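TbiB1 (PDB 5V1V) binds the leader peptide of the lasso-peptide precursor TbiA(alpha), and so probably presents that precursor to the enzymes that mature it. Local coordinates at residues S7-V11 against L22-T26; D16-V20 against G31-S37; R72-R76 against E85-D89. One frame throughout, in Å; residues are numbered along the deposited sequence. Where two conformers were deposited one is given.

Contact 1. Residues S7-V11 against L22-T26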
ATOM      1  N   SER A   7      -7.354   3.509   6.425  1.00 12.37           N
ATOM      2  CA  SER A   7      -7.932   3.748   7.738  1.00 12.38           C
ATOM      3  C   SER A   7      -7.756   5.207   8.158  1.00 12.82           C
ATOM      4  O   SER A   7      -6.676   5.791   7.981  1.00 12.59           O
ATOM      5  CB  SER A   7      -7.287   2.839   8.783  1.00 14.18           C
ATOM      6  OG  SER A   7      -7.587   3.268  10.098  1.00 16.50           O
ATOM      7  N   ASP A   8      -8.806   5.768   8.764  1.00 13.31           N
ATOM      8  CA  ASP A   8      -8.752   7.132   9.288  1.00 14.79           C
ATOM      9  C   ASP A   8      -7.777   7.273  10.456  1.00 15.78           C
ATOM     10  O   ASP A   8      -7.450   8.387  10.859  1.00 19.79           O
ATOM     11  CB  ASP A   8     -10.148   7.598   9.720  1.00 18.25           C
ATOM     12  CG  ASP A   8     -11.069   7.857   8.546  1.00 21.64           C
ATOM     13  OD1 ASP A   8     -10.585   8.290   7.478  1.00 24.16           O
ATOM     14  OD2 ASP A   8     -12.287   7.627   8.701  1.00 26.99           O
ATOM     15  N   ALA A   9      -7.317   6.149  10.999  1.00 13.89           N
ATOM     16  CA  ALA A   9      -6.373   6.154  12.115  1.00 14.59           C
ATOM     17  C   ALA A   9      -4.900   6.182  11.697  1.00 13.35           C
ATOM     18  O   ALA A   9      -4.015   6.221  12.542  1.00 13.98           O
ATOM     19  CB  ALA A   9      -6.641   4.974  13.037  1.00 15.49           C
ATOM     20  N   VAL A  10      -4.646   6.186  10.393  1.00 12.04           N
ATOM     21  CA  VAL A  10      -3.285   6.089   9.868  1.00 12.50           C
ATOM     22  C   VAL A  10      -2.727   7.453   9.466  1.00 13.59           C
ATOM     23  O   VAL A  10      -3.384   8.226   8.758  1.00 15.88           O
ATOM     24  CB  VAL A  10      -3.211   5.095   8.683  1.00 12.47           C
ATOM     25  CG1 VAL A  10      -1.816   5.058   8.083  1.00 13.57           C
ATOM     26  CG2 VAL A  10      -3.582   3.701   9.151  1.00 13.99           C
ATOM     27  N   VAL A  11      -1.520   7.735   9.955  1.00 13.27           N
ATOM     28  CA  VAL A  11      -0.729   8.891   9.543  1.00 13.71           C
ATOM     29  C   VAL A  11       0.351   8.411   8.556  1.00 13.06           C
ATOM     30  O   VAL A  11       1.018   7.409   8.817  1.00 13.99           O
ATOM     31  CB  VAL A  11      -0.063   9.566  10.771  1.00 15.83           C
ATOM     32  CG1 VAL A  11       0.841  10.713  10.346  1.00 19.34           C
ATOM     33  CG2 VAL A  11      -1.110  10.074  11.759  1.00 18.17           C
ATOM     34  N   LEU A  22       2.039   5.227  10.425  1.00 12.05           N
ATOM     35  CA  LEU A  22       1.808   5.106  11.853  0.50 13.65           C
ATOM     36  C   LEU A  22       0.324   4.878  12.102  1.00 11.95           C
ATOM     37  O   LEU A  22      -0.504   5.688  11.687  1.00 13.93           O
ATOM     38  CB  LEU A  22       2.254   6.379  12.572  0.50 16.59           C
ATOM     39  CG  LEU A  22       3.744   6.711  12.646  0.50 19.26           C
ATOM     40  CD1 LEU A  22       4.270   7.287  11.338  0.50 19.15           C
ATOM     41  CD2 LEU A  22       3.950   7.693  13.784  0.50 22.47           C
ATOM     42  N   HIS A  23      -0.013   3.779  12.764  1.00 11.88           N
ATOM     43  CA  HIS A  23      -1.389   3.542  13.115  1.00 12.01           C
ATOM     44  C   HIS A  23      -1.610   4.079  14.518  1.00 12.65           C
ATOM     45  O   HIS A  23      -1.045   3.556  15.483  1.00 13.88           O
ATOM     46  CB  HIS A  23      -1.714   2.061  13.040  1.00 12.85           C
ATOM     47  CG  HIS A  23      -3.179   1.778  13.053  1.00 13.98           C
ATOM     48  ND1 HIS A  23      -3.998   2.124  14.108  1.00 15.11           N
ATOM     49  CD2 HIS A  23      -3.979   1.200  12.128  1.00 16.15           C
ATOM     50  CE1 HIS A  23      -5.238   1.764  13.832  1.00 16.69           C
ATOM     51  NE2 HIS A  23      -5.254   1.211  12.634  1.00 16.39           N
ATOM     52  N   LEU A  24      -2.400   5.145  14.625  1.00 12.92           N
ATOM     53  CA  LEU A  24      -2.537   5.875  15.898  1.00 14.32           C
ATOM     54  C   LEU A  24      -3.251   5.123  17.006  1.00 15.61           C
ATOM     55  O   LEU A  24      -3.190   5.526  18.172  1.00 18.07           O
ATOM     56  CB  LEU A  24      -3.214   7.225  15.682  1.00 16.04           C
ATOM     57  CG  LEU A  24      -2.470   8.218  14.794  1.00 18.26           C
ATOM     58  CD1 LEU A  24      -3.223   9.534  14.735  1.00 21.38           C
ATOM     59  CD2 LEU A  24      -1.038   8.430  15.249  1.00 20.95           C
ATOM     60  N   GLN A  25      -3.935   4.041  16.661  1.00 15.16           N
ATOM     61  CA  GLN A  25      -4.687   3.305  17.678  1.00 17.65           C
ATOM     62  C   GLN A  25      -4.034   1.988  18.100  1.00 18.85           C
ATOM     63  O   GLN A  25      -4.152   1.586  19.253  1.00 24.51           O
ATOM     64  CB  GLN A  25      -6.132   3.116  17.228  1.00 19.80           C
ATOM     65  CG  GLN A  25      -6.861   4.449  17.094  1.00 20.85           C
ATOM     66  CD  GLN A  25      -8.341   4.300  16.830  1.00 24.92           C
ATOM     67  OE1 GLN A  25      -8.950   3.296  17.196  1.00 29.45           O
ATOM     68  NE2 GLN A  25      -8.932   5.310  16.203  1.00 23.82           N
ATOM     69  N   THR A  26      -3.330   1.337  17.177  1.00 18.90           N
ATOM     70  CA  THR A  26      -2.554   0.139  17.511  1.00 17.35           C
ATOM     71  C   THR A  26      -1.146   0.518  17.992  1.00 18.51           C
ATOM     72  O   THR A  26      -0.476  -0.272  18.670  1.00 20.30           O
ATOM     73  CB  THR A  26      -2.463  -0.849  16.331  1.00 18.70           C
ATOM     74  OG1 THR A  26      -1.651  -0.290  15.294  1.00 17.91           O
ATOM     75  CG2 THR A  26      -3.855  -1.180  15.772  1.00 20.82           C
TER
HETATM   76  O   HOH W   1      -8.127   1.169  11.681  1.00 27.64           O

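Contact 2. Residues D16-V20 against G31-S37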
ATOM      1  N   ASP A  16      11.423  10.669   0.624  1.00 31.09           N
ATOM      2  CA  ASP A  16      11.918  10.325  -0.724  1.00 38.41           C
ATOM      3  C   ASP A  16      12.027   8.824  -1.031  1.00 40.73           C
ATOM      4  O   ASP A  16      12.937   8.147  -0.538  1.00 48.15           O
ATOM      5  CB  ASP A  16      13.253  11.037  -0.992  1.00 46.86           C
ATOM      6  CG  ASP A  16      13.660  11.011  -2.462  1.00 54.64           C
ATOM      7  OD1 ASP A  16      12.777  10.897  -3.342  1.00 58.87           O
ATOM      8  OD2 ASP A  16      14.875  11.117  -2.737  1.00 59.97           O
ATOM      9  N   ASP A  17      11.097   8.335  -1.856  1.00 35.45           N
ATOM     10  CA  ASP A  17      10.989   6.918  -2.276  1.00 38.51           C
ATOM     11  C   ASP A  17      10.061   6.125  -1.356  1.00 32.14           C
ATOM     12  O   ASP A  17       9.261   5.304  -1.816  1.00 29.25           O
ATOM     13  CB  ASP A  17      12.373   6.234  -2.395  1.00 42.14           C
ATOM     14  CG  ASP A  17      12.292   4.786  -2.898  1.00 40.53           C
ATOM     15  OD1 ASP A  17      11.391   4.463  -3.706  1.00 43.55           O
ATOM     16  OD2 ASP A  17      13.147   3.960  -2.487  1.00 32.02           O
ATOM     17  N   GLU A  18      10.155   6.403  -0.060  1.00 27.73           N
ATOM     18  CA  GLU A  18       9.516   5.582   0.955  1.00 24.36           C
ATOM     19  C   GLU A  18       8.361   6.296   1.656  1.00 20.74           C
ATOM     20  O   GLU A  18       8.180   7.509   1.526  1.00 21.96           O
ATOM     21  CB  GLU A  18      10.553   5.127   1.990  1.00 26.95           C
ATOM     22  CG  GLU A  18      11.645   4.216   1.437  1.00 32.06           C
ATOM     23  CD  GLU A  18      12.708   3.862   2.465  1.00 37.28           C
ATOM     24  OE1 GLU A  18      13.039   4.719   3.314  1.00 44.26           O
ATOM     25  OE2 GLU A  18      13.223   2.722   2.421  1.00 42.93           O
ATOM     26  N   VAL A  19       7.577   5.517   2.390  1.00 16.80           N
ATOM     27  CA  VAL A  19       6.540   6.056   3.266  1.00 16.76           C
ATOM     28  C   VAL A  19       6.614   5.321   4.590  1.00 14.11           C
ATOM     29  O   VAL A  19       6.704   4.096   4.624  1.00 16.40           O
ATOM     30  CB  VAL A  19       5.102   5.850   2.732  1.00 18.66           C
ATOM     31  CG1 VAL A  19       4.150   6.821   3.422  1.00 19.51           C
ATOM     32  CG2 VAL A  19       5.023   6.022   1.228  1.00 22.18           C
ATOM     33  N   VAL A  20       6.571   6.075   5.678  1.00 13.44           N
ATOM     34  CA  VAL A  20       6.408   5.501   6.998  1.00 13.61           C
ATOM     35  C   VAL A  20       4.936   5.656   7.374  1.00 11.98           C
ATOM     36  O   VAL A  20       4.363   6.752   7.250  1.00 12.93           O
ATOM     37  CB  VAL A  20       7.322   6.195   8.026  1.00 14.08           C
ATOM     38  CG1 VAL A  20       7.119   5.597   9.411  1.00 15.88           C
ATOM     39  CG2 VAL A  20       8.778   6.059   7.594  1.00 17.26           C
ATOM     40  N   GLY A  31       6.859   0.464   7.144  1.00 13.57           N
ATOM     41  CA  GLY A  31       7.529   1.101   6.030  1.00 14.49           C
ATOM     42  C   GLY A  31       7.098   0.510   4.706  1.00 13.64           C
ATOM     43  O   GLY A  31       6.844  -0.693   4.604  1.00 14.74           O
ATOM     44  N   LEU A  32       7.004   1.378   3.708  1.00 14.02           N
ATOM     45  CA  LEU A  32       6.766   0.991   2.331  1.00 15.80           C
ATOM     46  C   LEU A  32       7.840   1.610   1.468  1.00 17.13           C
ATOM     47  O   LEU A  32       8.353   2.683   1.769  1.00 19.59           O
ATOM     48  CB  LEU A  32       5.400   1.488   1.847  1.00 14.31           C
ATOM     49  CG  LEU A  32       4.154   0.999   2.587  1.00 15.52           C
ATOM     50  CD1 LEU A  32       2.926   1.725   2.070  1.00 16.77           C
ATOM     51  CD2 LEU A  32       4.005  -0.502   2.413  1.00 18.44           C
ATOM     52  N   ASP A  33       8.172   0.924   0.385  1.00 20.54           N
ATOM     53  CA  ASP A  33       9.145   1.433  -0.573  0.50 21.49           C
ATOM     54  C   ASP A  33       8.684   1.134  -1.990  1.00 20.43           C
ATOM     55  O   ASP A  33       7.773   0.336  -2.194  1.00 20.43           O
ATOM     56  CB  ASP A  33      10.546   0.849  -0.312  0.50 23.96           C
ATOM     57  CG  ASP A  33      10.621  -0.655  -0.557  0.50 24.51           C
ATOM     58  OD1 ASP A  33       9.578  -1.337  -0.486  0.50 27.16           O
ATOM     59  OD2 ASP A  33      11.738  -1.157  -0.812  0.50 27.64           O
ATOM     60  N   ALA A  34       9.297   1.809  -2.961  1.00 21.03           N
ATOM     61  CA  ALA A  34       9.096   1.523  -4.381  1.00 21.57           C
ATOM     62  C   ALA A  34       7.624   1.328  -4.769  1.00 18.20           C
ATOM     63  O   ALA A  34       6.829   2.260  -4.649  1.00 18.20           O
ATOM     64  CB  ALA A  34       9.945   0.323  -4.797  1.00 21.86           C
ATOM     65  N   VAL A  35       7.272   0.130  -5.236  1.00 18.38           N
ATOM     66  CA  VAL A  35       5.918  -0.137  -5.713  1.00 16.35           C
ATOM     67  C   VAL A  35       4.886  -0.056  -4.579  1.00 14.87           C
ATOM     68  O   VAL A  35       3.798   0.469  -4.781  1.00 14.85           O
ATOM     69  CB  VAL A  35       5.816  -1.487  -6.468  1.00 15.90           C
ATOM     70  CG1 VAL A  35       4.391  -1.740  -6.947  1.00 17.53           C
ATOM     71  CG2 VAL A  35       6.785  -1.536  -7.646  1.00 19.02           C
ATOM     72  N   GLY A  36       5.234  -0.558  -3.397  1.00 14.05           N
ATOM     73  CA  GLY A  36       4.337  -0.451  -2.234  1.00 13.30           C
ATOM     74  C   GLY A  36       3.978   0.986  -1.907  1.00 14.40           C
ATOM     75  O   GLY A  36       2.814   1.307  -1.629  1.00 13.30           O
ATOM     76  N   SER A  37       4.992   1.852  -1.942  1.00 14.38           N
ATOM     77  CA  SER A  37       4.792   3.279  -1.717  0.50 14.75           C
ATOM     78  C   SER A  37       3.911   3.896  -2.794  1.00 14.80           C
ATOM     79  O   SER A  37       3.049   4.726  -2.500  1.00 15.18           O
ATOM     80  CB  SER A  37       6.130   4.010  -1.662  0.50 16.92           C
ATOM     81  OG  SER A  37       6.849   3.629  -0.513  0.50 18.35           O
TER
HETATM   82  O   HOH W   2       7.855   4.789  -4.838  1.00 33.90           O

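Contact 3. Residues R72-R76 against E85-D89. With ZN (zinc ion), chain G.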
ATOM      1  N   ARG A  72      -3.278  -8.045  -4.808  1.00 11.88           N
ATOM      2  CA  ARG A  72      -4.194  -8.726  -3.893  1.00 11.85           C
ATOM      3  C   ARG A  72      -3.520  -9.034  -2.554  1.00 11.34           C
ATOM      4  O   ARG A  72      -4.072  -8.748  -1.490  1.00 11.01           O
ATOM      5  CB  ARG A  72      -4.740 -10.010  -4.510  1.00 13.99           C
ATOM      6  CG  ARG A  72      -5.771 -10.693  -3.608  1.00 15.09           C
ATOM      7  CD  ARG A  72      -6.183 -12.095  -4.051  1.00 18.62           C
ATOM      8  NE  ARG A  72      -6.528 -12.189  -5.470  1.00 20.56           N
ATOM      9  CZ  ARG A  72      -7.720 -11.914  -5.994  1.00 22.57           C
ATOM     10  NH1 ARG A  72      -8.724 -11.500  -5.227  1.00 22.79           N
ATOM     11  NH2 ARG A  72      -7.903 -12.052  -7.301  1.00 24.20           N
ATOM     12  N   ASP A  73      -2.325  -9.614  -2.608  1.00 11.46           N
ATOM     13  CA  ASP A  73      -1.600  -9.959  -1.378  1.00 11.11           C
ATOM     14  C   ASP A  73      -1.208  -8.723  -0.574  1.00 11.15           C
ATOM     15  O   ASP A  73      -1.279  -8.734   0.657  1.00 11.51           O
ATOM     16  CB  ASP A  73      -0.343 -10.796  -1.685  1.00 13.66           C
ATOM     17  CG  ASP A  73      -0.657 -12.249  -2.017  1.00 14.87           C
ATOM     18  OD1 ASP A  73      -1.703 -12.774  -1.581  1.00 13.67           O
ATOM     19  OD2 ASP A  73       0.167 -12.880  -2.716  1.00 17.79           O
ATOM     20  N   PHE A  74      -0.809  -7.658  -1.261  1.00 10.75           N
ATOM     21  CA  PHE A  74      -0.409  -6.438  -0.588  1.00 10.62           C
ATOM     22  C   PHE A  74      -1.600  -5.782   0.104  1.00 10.34           C
ATOM     23  O   PHE A  74      -1.512  -5.389   1.271  1.00 10.57           O
ATOM     24  CB  PHE A  74       0.239  -5.493  -1.597  1.00 10.98           C
ATOM     25  CG  PHE A  74       0.750  -4.222  -1.003  1.00 10.56           C
ATOM     26  CD1 PHE A  74       1.840  -4.218  -0.135  1.00 11.44           C
ATOM     27  CD2 PHE A  74       0.155  -3.015  -1.336  1.00 11.49           C
ATOM     28  CE1 PHE A  74       2.319  -3.025   0.388  1.00 11.54           C
ATOM     29  CE2 PHE A  74       0.636  -1.819  -0.827  1.00 11.21           C
ATOM     30  CZ  PHE A  74       1.711  -1.828   0.042  1.00 11.93           C
ATOM     31  N   LEU A  75      -2.717  -5.672  -0.610  1.00  9.67           N
ATOM     32  CA  LEU A  75      -3.924  -5.106  -0.000  1.00  9.62           C
ATOM     33  C   LEU A  75      -4.392  -5.948   1.193  1.00 10.06           C
ATOM     34  O   LEU A  75      -4.808  -5.410   2.215  1.00 10.60           O
ATOM     35  CB  LEU A  75      -5.048  -4.959  -1.024  1.00 10.85           C
ATOM     36  CG  LEU A  75      -4.793  -4.010  -2.192  1.00 11.68           C
ATOM     37  CD1 LEU A  75      -6.032  -3.962  -3.067  1.00 13.88           C
ATOM     38  CD2 LEU A  75      -4.423  -2.617  -1.713  1.00 12.97           C
ATOM     39  N   ARG A  76      -4.309  -7.274   1.072  1.00 10.23           N
ATOM     40  CA  ARG A  76      -4.650  -8.140   2.191  1.00 11.00           C
ATOM     41  C   ARG A  76      -3.735  -7.901   3.387  1.00 10.66           C
ATOM     42  O   ARG A  76      -4.197  -7.911   4.518  1.00 11.68           O
ATOM     43  CB  ARG A  76      -4.562  -9.602   1.774  1.00 12.91           C
ATOM     44  CG  ARG A  76      -5.674 -10.058   0.842  1.00 15.31           C
ATOM     45  CD  ARG A  76      -5.463 -11.500   0.386  1.00 18.99           C
ATOM     46  NE  ARG A  76      -5.327 -12.420   1.515  1.00 25.76           N
ATOM     47  CZ  ARG A  76      -6.339 -12.844   2.269  1.00 32.21           C
ATOM     48  NH1 ARG A  76      -7.585 -12.448   2.016  1.00 31.20           N
ATOM     49  NH2 ARG A  76      -6.102 -13.672   3.279  1.00 35.42           N
ATOM     50  N   GLU A  85      -9.312  -0.268   5.034  1.00 12.73           N
ATOM     51  CA  GLU A  85     -10.670  -0.679   5.366  1.00 13.21           C
ATOM     52  C   GLU A  85     -11.504  -0.962   4.129  1.00 14.19           C
ATOM     53  O   GLU A  85     -11.311  -0.345   3.083  1.00 15.05           O
ATOM     54  CB  GLU A  85     -11.361   0.373   6.245  1.00 15.17           C
ATOM     55  CG  GLU A  85     -10.628   0.695   7.543  1.00 17.40           C
ATOM     56  CD  GLU A  85     -10.403  -0.513   8.447  1.00 21.39           C
ATOM     57  OE1 GLU A  85     -10.996  -1.584   8.198  1.00 23.98           O
ATOM     58  OE2 GLU A  85      -9.627  -0.396   9.421  1.00 28.48           O
ATOM     59  N   GLY A  86     -12.436  -1.902   4.269  1.00 16.12           N
ATOM     60  CA  GLY A  86     -13.362  -2.252   3.201  1.00 17.79           C
ATOM     61  C   GLY A  86     -12.874  -3.323   2.246  1.00 19.19           C
ATOM     62  O   GLY A  86     -13.565  -3.648   1.290  1.00 21.61           O
ATOM     63  N   TYR A  87     -11.693  -3.886   2.493  1.00 18.69           N
ATOM     64  CA  TYR A  87     -11.139  -4.858   1.561  1.00 20.42           C
ATOM     65  C   TYR A  87     -11.960  -6.153   1.456  1.00 21.42           C
ATOM     66  O   TYR A  87     -12.395  -6.712   2.462  1.00 25.85           O
ATOM     67  CB  TYR A  87      -9.671  -5.190   1.869  1.00 20.84           C
ATOM     68  CG  TYR A  87      -9.151  -6.184   0.863  1.00 21.60           C
ATOM     69  CD1 TYR A  87      -8.734  -5.761  -0.398  1.00 21.27           C
ATOM     70  CD2 TYR A  87      -9.160  -7.556   1.135  1.00 22.86           C
ATOM     71  CE1 TYR A  87      -8.300  -6.668  -1.349  1.00 21.81           C
ATOM     72  CE2 TYR A  87      -8.735  -8.471   0.183  1.00 22.83           C
ATOM     73  CZ  TYR A  87      -8.304  -8.015  -1.049  1.00 22.59           C
ATOM     74  OH  TYR A  87      -7.876  -8.902  -1.999  1.00 23.85           O
ATOM     75  N   ALA A  88     -12.155  -6.609   0.218  1.00 21.60           N
ATOM     76  CA  ALA A  88     -12.728  -7.924  -0.068  1.00 21.76           C
ATOM     77  C   ALA A  88     -12.074  -8.490  -1.324  1.00 21.43           C
ATOM     78  O   ALA A  88     -11.638  -7.731  -2.197  1.00 21.27           O
ATOM     79  CB  ALA A  88     -14.232  -7.821  -0.251  1.00 24.68           C
ATOM     80  N   ASP A  89     -12.009  -9.818  -1.421  1.00 23.38           N
ATOM     81  CA  ASP A  89     -11.384 -10.480  -2.569  1.00 23.68           C
ATOM     82  C   ASP A  89     -12.252 -10.450  -3.825  1.00 21.75           C
ATOM     83  O   ASP A  89     -11.751 -10.632  -4.940  1.00 23.19           O
ATOM     84  CB  ASP A  89     -11.000 -11.922  -2.220  1.00 25.28           C
ATOM     85  CG  ASP A  89      -9.709 -12.005  -1.432  1.00 25.57           C
ATOM     86  OD1 ASP A  89      -8.681 -11.454  -1.895  1.00 22.14           O
ATOM     87  OD2 ASP A  89      -9.723 -12.624  -0.350  1.00 28.35           O
TER
HETATM   88 ZN    ZN G 103     -10.284  -3.061   9.450  1.00 24.62          ZN
HETATM   89  O   HOH W   3     -11.868  -2.573  10.576  1.00 26.60           O
HETATM   90  O   HOH W   4      -8.771  -3.574   8.115  1.00 17.53           O

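Contact 1. Residues S7-V11 against L22-T26
His-23 places its CG anti to its own backbone N (chi1 -165°), which swings the imidazole back across the hairpin toward Ala-9 and Val-10; Leu-24, with CG anti to its carbonyl carbon (chi1 -63°), lays its branch beside Val-11. The ring meets Ala-9 through CE1, 3.6 Å from Ala-9 CB, while Val-10 CG2 lies 3.9 Å from His-23 CD2, the side chains of Val-10 and His-23 crossing at about a right angle. The small methyl of Ala-9 suits the close approach of the ring. Beyond Ala-9 the imidazole reaches water 1, which lies 3.0 Å from His-23 NE2 and 2.7 Å from Ser-7 OG. Ser-7 OG also accepts the N-H of Ala-9, forming an ST turn within the type I turn from Ser-7 to Val-10. On the side of the sheet away from His-23, Val-11 CG2 packs 3.7 Å from Leu-24 CD1. Antiparallel pairing of strands 10-15 and 18-23 supplies the frame: Val-11 and Leu-22 exchange both backbone bonds, and Leu-24 N donates to Ala-9 O over 2.8 Å, nearly straight at 170°. An alanine in place of His-23 would probably leave water 1 without its nitrogen partner and open a gap beside Ala-9. ND1 accepts the N-H of Gln-25 in the ring plane and NE2 pairs with water 1, so a polar partner on each nitrogen restrains the ring's rotation.

Contact 2. Residues D16-V20 against G31-S37
Gly-31 opens the contact with its CA 3.4 Å from Val-19 O, a CA-H...O approach; it faces Val-20 as a non-hydrogen-bonded pair, and the bound peptide continues the antiparallel ladder from this residue. Leu-32 exchanges both backbone bonds with Val-19: its N donates to Val-19 O at 2.9 Å, in the carbonyl plane, and its O accepts from Val-19 N with the donor tilted 32° from that plane. The side chains of Val-19 and Leu-32, CB to CB 4.5 Å, share the face turned to the interior, where apolar residues belong. This is one hairpin of the three-stranded antiparallel sheet of the PqqD fold, whose outermost strand within the chain, 28-32, leads through Asp-33 into helix 34-44, and the leader peptide lies along both. At Asp-33 the strand has ended, and its CB rests 4.0 Å from Glu-18 CG, the side chains crossing obliquely. Asp-33 and Asp-17 bind a second zinc in a crystal structure of this protein, an ion not bound to this chain in the present model. Ala-34 N donates a weak bond to Asp-17 OD1, brought there with CG anti to its backbone N (chi1 -177°), while Ala-34 O takes a hydrogen bond from water 2. Ser-37, small enough to fit there, in one of its two conformers sets OG 3.5 Å from Val-19 CG2 and gives a weak hydrogen bond to Asp-17 O.

Contact 3. Residues R72-R76 against E85-D89
Tyr-87, Asp-89 and Arg-72 carry most of this contact, in which the C-terminal tail lies against helix 64-80. Tyr-87 buries the most surface: its CG stands anti to its backbone N (chi1 -179°), which sends the ring toward the helix, between Leu-75 and Arg-76. Leu-75 CB comes 3.7 Å from Tyr-87 CE1, and Arg-76 CG comes 3.5 Å from Tyr-87 CE2 on the other side of the ring, so the aromatic carbons are packed against the aliphatic parts of two helix residues. An aromatic ring with a hydroxyl suits the place, being apolar where it meets these carbons and polar at its far end. There the phenol OH donates to Asp-89 OD1 at 2.7 Å, approaching from above the carboxylate plane, while Arg-72 CG lies 3.2 Å from Tyr-87 OH.

Asp-89 forms a salt-bridge network with Arg-72 and Arg-76, one helical turn apart, which fastens the C-terminal tail to helix 64-80. Arg-72, bent at chi3 (-48°), turns its guanidinium back to the tail, where NH1 forms a salt bridge with Asp-89 OD1 at 3.3 Å, a weak hydrogen bond, and also donates to Asp-89 O at 3.2 Å. That backbone oxygen lies in the guanidinium plane and is met on a lone pair. Arg-76 brings NH1 to Asp-89 OD2 at 3.2 Å, its guanidinium plane turned 23° from the carboxylate.

At the end of strand 84-85, Glu-85 binds a zinc ion together with Glu-82 and two waters. With one oxygen held by Arg-72 and the tyrosine hydroxyl and the other by Arg-76, the Asp-89 carboxylate is probably kept ionised, and its rotation is restrained from three directions.

From the N terminus, contact 1 closes the hairpin of strands 10-15 and 18-23 at its open end, bringing 22-26 back to 7-11. Before that loop is complete, the chain has passed through 16-20, where contact 2 begins; it ends at 31-37, so contacts 1 and 2 cross, sharing strand 18-23 in one three-stranded sheet with their centres about 17 Å apart. Contact 3 follows in series and ties the tail after strand 84-85 to helix 64-80. It meets the others through side chains: Phe-74 packs on Leu-32 and Gly-36 of contact 2, joining helix to sheet, and Glu-85 touches Ser-7 of contact 1.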